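PDB 6SXT: alpha-L-arabinofuranosidase B from Aspergillus kawachii, which hydrolyses terminal non-reducing alpha-L-arabinofuranosyl residues from arabinan, arabinoxylan and arabinogalactan, helping to break down plant hemicellulose. Local coordinates for residues L85-P96 and I274-N284. Residues are numbered along the deposited sequence; the frame is centred on the assembly and turned at random.
With LXE ([(1~{S},2~{S},3~{S},4~{S})-2-(hydroxymethyl)-3,4-bis(oxidanyl)cyclopentyl]azanium), chain G.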
loop_
_atom_site.group_PDB
_atom_site.type_symbol
_atom_site.label_atom_id
_atom_site.label_comp_id
_atom_site.label_asym_id
_atom_site.label_seq_id
_atom_site.Cartn_x
_atom_site.Cartn_y
_atom_site.Cartn_z
ATOM N N LEU A 85 12.999 8.418 -0.725
ATOM C CA LEU A 85 11.591 8.813 -0.564
ATOM C C LEU A 85 11.232 8.905 0.914
ATOM O O LEU A 85 11.472 7.958 1.677
ATOM C CB LEU A 85 10.704 7.780 -1.252
ATOM C CG LEU A 85 10.875 7.667 -2.740
ATOM C CD1 LEU A 85 10.002 6.547 -3.292
ATOM C CD2 LEU A 85 10.540 8.956 -3.430
ATOM N N THR A 86 10.689 10.054 1.313
ATOM C CA THR A 86 10.303 10.364 2.690
ATOM C C THR A 86 8.827 10.797 2.736
ATOM O O THR A 86 8.152 10.982 1.687
ATOM C CB THR A 86 11.257 11.410 3.296
ATOM O OG1 THR A 86 11.112 12.603 2.527
ATOM C CG2 THR A 86 12.682 10.915 3.388
ATOM N N GLN A 87 8.330 10.993 3.927
ATOM C CA GLN A 87 6.905 11.322 4.150
ATOM C C GLN A 87 6.518 12.499 3.263
ATOM O O GLN A 87 7.180 13.543 3.322
ATOM C CB GLN A 87 6.685 11.626 5.625
ATOM C CG GLN A 87 5.226 11.662 6.044
ATOM C CD GLN A 87 5.086 11.809 7.548
ATOM O OE1 GLN A 87 6.095 11.905 8.289
ATOM N NE2 GLN A 87 3.854 11.766 8.048
ATOM N N ALA A 88 5.486 12.363 2.436
ATOM C CA ALA A 88 5.165 13.382 1.446
ATOM C C ALA A 88 4.549 14.582 2.167
ATOM O O ALA A 88 3.684 14.479 3.050
ATOM C CB ALA A 88 4.257 12.875 0.393
ATOM N N PRO A 89 4.955 15.787 1.702
ATOM C CA PRO A 89 4.437 17.024 2.293
ATOM C C PRO A 89 3.124 17.480 1.704
ATOM O O PRO A 89 2.732 17.137 0.599
ATOM C CB PRO A 89 5.547 18.010 1.899
ATOM C CG PRO A 89 6.000 17.545 0.535
ATOM C CD PRO A 89 5.963 16.021 0.672
ATOM N N PRO A 90 2.448 18.425 2.395
ATOM C CA PRO A 90 1.275 19.040 1.806
ATOM C C PRO A 90 1.622 19.768 0.507
ATOM O O PRO A 90 2.742 20.277 0.333
ATOM C CB PRO A 90 0.857 20.028 2.935
ATOM C CG PRO A 90 2.108 20.356 3.617
ATOM C CD PRO A 90 2.873 19.032 3.660
ATOM N N GLY A 91 0.657 19.845 -0.387
ATOM C CA GLY A 91 0.816 20.565 -1.651
ATOM C C GLY A 91 -0.477 21.263 -2.033
ATOM O O GLY A 91 -1.138 21.861 -1.139
ATOM N N GLY A 92 -0.906 21.108 -3.276
ATOM C CA GLY A 92 -2.227 21.578 -3.718
ATOM C C GLY A 92 -3.318 21.048 -2.830
ATOM O O GLY A 92 -4.264 21.786 -2.496
ATOM N N PHE A 93 -3.193 19.784 -2.382
ATOM C CA PHE A 93 -4.056 19.149 -1.391
ATOM C C PHE A 93 -3.257 18.879 -0.137
ATOM O O PHE A 93 -2.028 18.578 -0.181
ATOM C CB PHE A 93 -4.656 17.859 -1.945
ATOM C CG PHE A 93 -5.571 18.066 -3.115
ATOM C CD1 PHE A 93 -6.919 18.315 -2.903
ATOM C CD2 PHE A 93 -5.090 18.026 -4.405
ATOM C CE1 PHE A 93 -7.771 18.469 -3.983
ATOM C CE2 PHE A 93 -5.930 18.228 -5.495
ATOM C CZ PHE A 93 -7.272 18.461 -5.270
ATOM N N ASP A 94 -3.948 18.995 0.979
ATOM C CA ASP A 94 -3.384 18.563 2.269
ATOM C C ASP A 94 -3.562 17.048 2.408
ATOM O O ASP A 94 -4.588 16.488 2.010
ATOM C CB ASP A 94 -4.090 19.215 3.448
ATOM C CG ASP A 94 -3.645 20.658 3.644
ATOM O OD1 ASP A 94 -2.510 20.988 3.278
ATOM O OD2 ASP A 94 -4.452 21.426 4.190
ATOM N N GLY A 95 -2.577 16.439 3.016
ATOM C CA GLY A 95 -2.724 15.078 3.530
ATOM C C GLY A 95 -3.372 15.107 4.909
ATOM O O GLY A 95 -3.610 16.176 5.510
ATOM N N PRO A 96 -3.655 13.927 5.481
ATOM C CA PRO A 96 -4.378 13.823 6.743
ATOM C C PRO A 96 -3.532 13.785 8.002
ATOM O O PRO A 96 -4.074 13.644 9.102
ATOM C CB PRO A 96 -5.098 12.470 6.587
ATOM C CG PRO A 96 -4.111 11.638 5.788
ATOM C CD PRO A 96 -3.507 12.624 4.807
ATOM N N ILE A 274 10.224 13.150 -7.391
ATOM C CA ILE A 274 9.723 11.773 -7.404
ATOM C C ILE A 274 8.573 11.657 -6.425
ATOM O O ILE A 274 8.717 12.080 -5.258
ATOM C CB ILE A 274 10.850 10.800 -7.044
ATOM C CG1 ILE A 274 12.097 11.074 -7.857
ATOM C CG2 ILE A 274 10.358 9.359 -7.198
ATOM C CD1 ILE A 274 13.278 10.183 -7.469
ATOM N N ILE A 275 7.491 11.012 -6.874
ATOM C CA ILE A 275 6.317 10.758 -6.003
ATOM C C ILE A 275 6.049 9.262 -5.938
ATOM O O ILE A 275 6.388 8.542 -6.917
ATOM C CB ILE A 275 5.054 11.486 -6.473
ATOM C CG1 ILE A 275 4.749 11.179 -7.931
ATOM C CG2 ILE A 275 5.157 12.976 -6.164
ATOM C CD1 ILE A 275 3.492 11.823 -8.502
ATOM N N LEU A 276 5.465 8.821 -4.859
ATOM C CA LEU A 276 4.984 7.433 -4.730
ATOM C C LEU A 276 3.659 7.449 -3.971
ATOM O O LEU A 276 3.635 7.898 -2.805
ATOM C CB LEU A 276 6.011 6.573 -4.010
ATOM C CG LEU A 276 5.496 5.171 -3.691
ATOM C CD1 LEU A 276 5.109 4.394 -4.918
ATOM C CD2 LEU A 276 6.532 4.410 -2.899
ATOM N N GLY A 277 2.589 7.013 -4.632
ATOM C CA GLY A 277 1.298 6.749 -3.968
ATOM C C GLY A 277 0.295 7.882 -4.086
ATOM O O GLY A 277 -0.809 7.711 -3.615
ATOM N N ILE A 278 0.714 9.000 -4.668
ATOM C CA ILE A 278 -0.018 10.297 -4.669
ATOM C C ILE A 278 0.119 10.944 -6.028
ATOM O O ILE A 278 0.998 10.566 -6.834
ATOM C CB ILE A 278 0.556 11.210 -3.573
ATOM C CG1 ILE A 278 2.077 11.343 -3.716
ATOM C CG2 ILE A 278 0.133 10.733 -2.211
ATOM C CD1 ILE A 278 2.648 12.512 -2.978
ATOM N N GLY A 279 -0.740 11.929 -6.309
ATOM C CA GLY A 279 -0.529 12.767 -7.490
ATOM C C GLY A 279 0.455 13.879 -7.258
ATOM O O GLY A 279 0.946 14.078 -6.093
ATOM N N GLY A 280 0.868 14.540 -8.331
ATOM C CA GLY A 280 1.924 15.551 -8.226
ATOM C C GLY A 280 1.476 16.761 -7.417
ATOM O O GLY A 280 2.344 17.387 -6.795
ATOM N N ASP A 281 0.176 17.006 -7.341
ATOM C CA ASP A 281 -0.383 18.104 -6.499
ATOM C C ASP A 281 -0.714 17.623 -5.094
ATOM O O ASP A 281 -1.429 18.278 -4.295
ATOM C CB ASP A 281 -1.614 18.706 -7.181
ATOM C CG ASP A 281 -2.701 17.704 -7.468
ATOM O OD1 ASP A 281 -2.570 16.510 -7.053
ATOM O OD2 ASP A 281 -3.672 18.095 -8.154
ATOM N N ASN A 282 -0.205 16.442 -4.704
ATOM C CA ASN A 282 -0.509 15.768 -3.431
ATOM C C ASN A 282 -1.947 15.245 -3.378
ATOM O O ASN A 282 -2.415 14.993 -2.291
ATOM C CB ASN A 282 -0.127 16.579 -2.169
ATOM C CG ASN A 282 -0.087 15.692 -0.948
ATOM O OD1 ASN A 282 -0.671 16.003 0.143
ATOM N ND2 ASN A 282 0.576 14.554 -1.137
ATOM N N SER A 283 -2.614 15.039 -4.499
ATOM C CA SER A 283 -3.876 14.286 -4.500
ATOM C C SER A 283 -3.603 12.990 -3.744
ATOM O O SER A 283 -2.683 12.273 -4.169
ATOM C CB SER A 283 -4.397 14.002 -5.874
ATOM O OG SER A 283 -4.806 15.205 -6.563
ATOM N N ASN A 284 -4.346 12.696 -2.701
ATOM C CA ASN A 284 -4.002 11.586 -1.772
ATOM C C ASN A 284 -5.193 10.675 -1.484
ATOM O O ASN A 284 -5.308 10.216 -0.361
ATOM C CB ASN A 284 -3.263 12.097 -0.544
ATOM C CG ASN A 284 -3.987 13.064 0.397
ATOM O OD1 ASN A 284 -4.544 12.650 1.448
ATOM N ND2 ASN A 284 -3.889 14.336 0.096
HETATM C "C1'" LXE G . -2.584 17.034 -11.352
HETATM C "C2'" LXE G . -1.982 16.003 -10.395
HETATM O "O2'" LXE G . -0.668 16.297 -10.084
HETATM C "C3'" LXE G . -2.141 14.778 -11.186
HETATM O "O3'" LXE G . -1.819 13.605 -10.328
HETATM C "C4'" LXE G . -3.621 14.823 -11.498
HETATM C "C5'" LXE G . -3.993 14.016 -12.728
HETATM O "O5'" LXE G . -3.246 14.328 -13.883
HETATM C "C6'" LXE G . -3.899 16.369 -11.672
HETATM N "N1'" LXE G . -4.962 16.701 -10.679
#
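Phe93 lies beside Asp281, and its ring edge meets the carboxylate, with CE2 3.5 Å from Asp281 OD2. The two planes are turned 78° apart. With CG anti to its carbonyl carbon (chi1 -64°), the Phe93 ring runs the same way as the Asp281 side chain. The Phe93 backbone N donates to Asp281 O at 3.0 Å.

Asp281 OD1 takes two bonds from one face of the carboxylate. Ser283 N gives an Asx turn, and Ser283 OG is 2.6 Å from Asp281 OD1. Together they fix the rotation of the carboxylate. Asp281 OD2 accepts from LXE N1' at 3.2 Å.

Asn284 ND2 donates to Asp94 O at 3.0 Å, from above that carbonyl's plane, and to Asn282 O at 2.9 Å, nearly straight on.

The tight part is where Gly91 and Gly92 meet Asp281 and Asn282; Gly92 CA is 4.8 Å from Asp281 CA. Leu85 and Ala88 make a buried apolar contact with wider backbone spacing. Leu85 CD2 meets Ile274 CG2 at 3.8 Å, the two side chains crossing at about a right angle. Ala88 CB rests on Ile278 CD1. Strand 15-20 also covers Leu85 and Ile274. Asp94 and Pro96 form the loose solvent side. Phe93 is exposed yet closely held along one edge.

Asp281 is the proton donor, close to the nucleophile Glu205. The type I turn Gly279-Asn282 that carries it forms part of the GH54 active site.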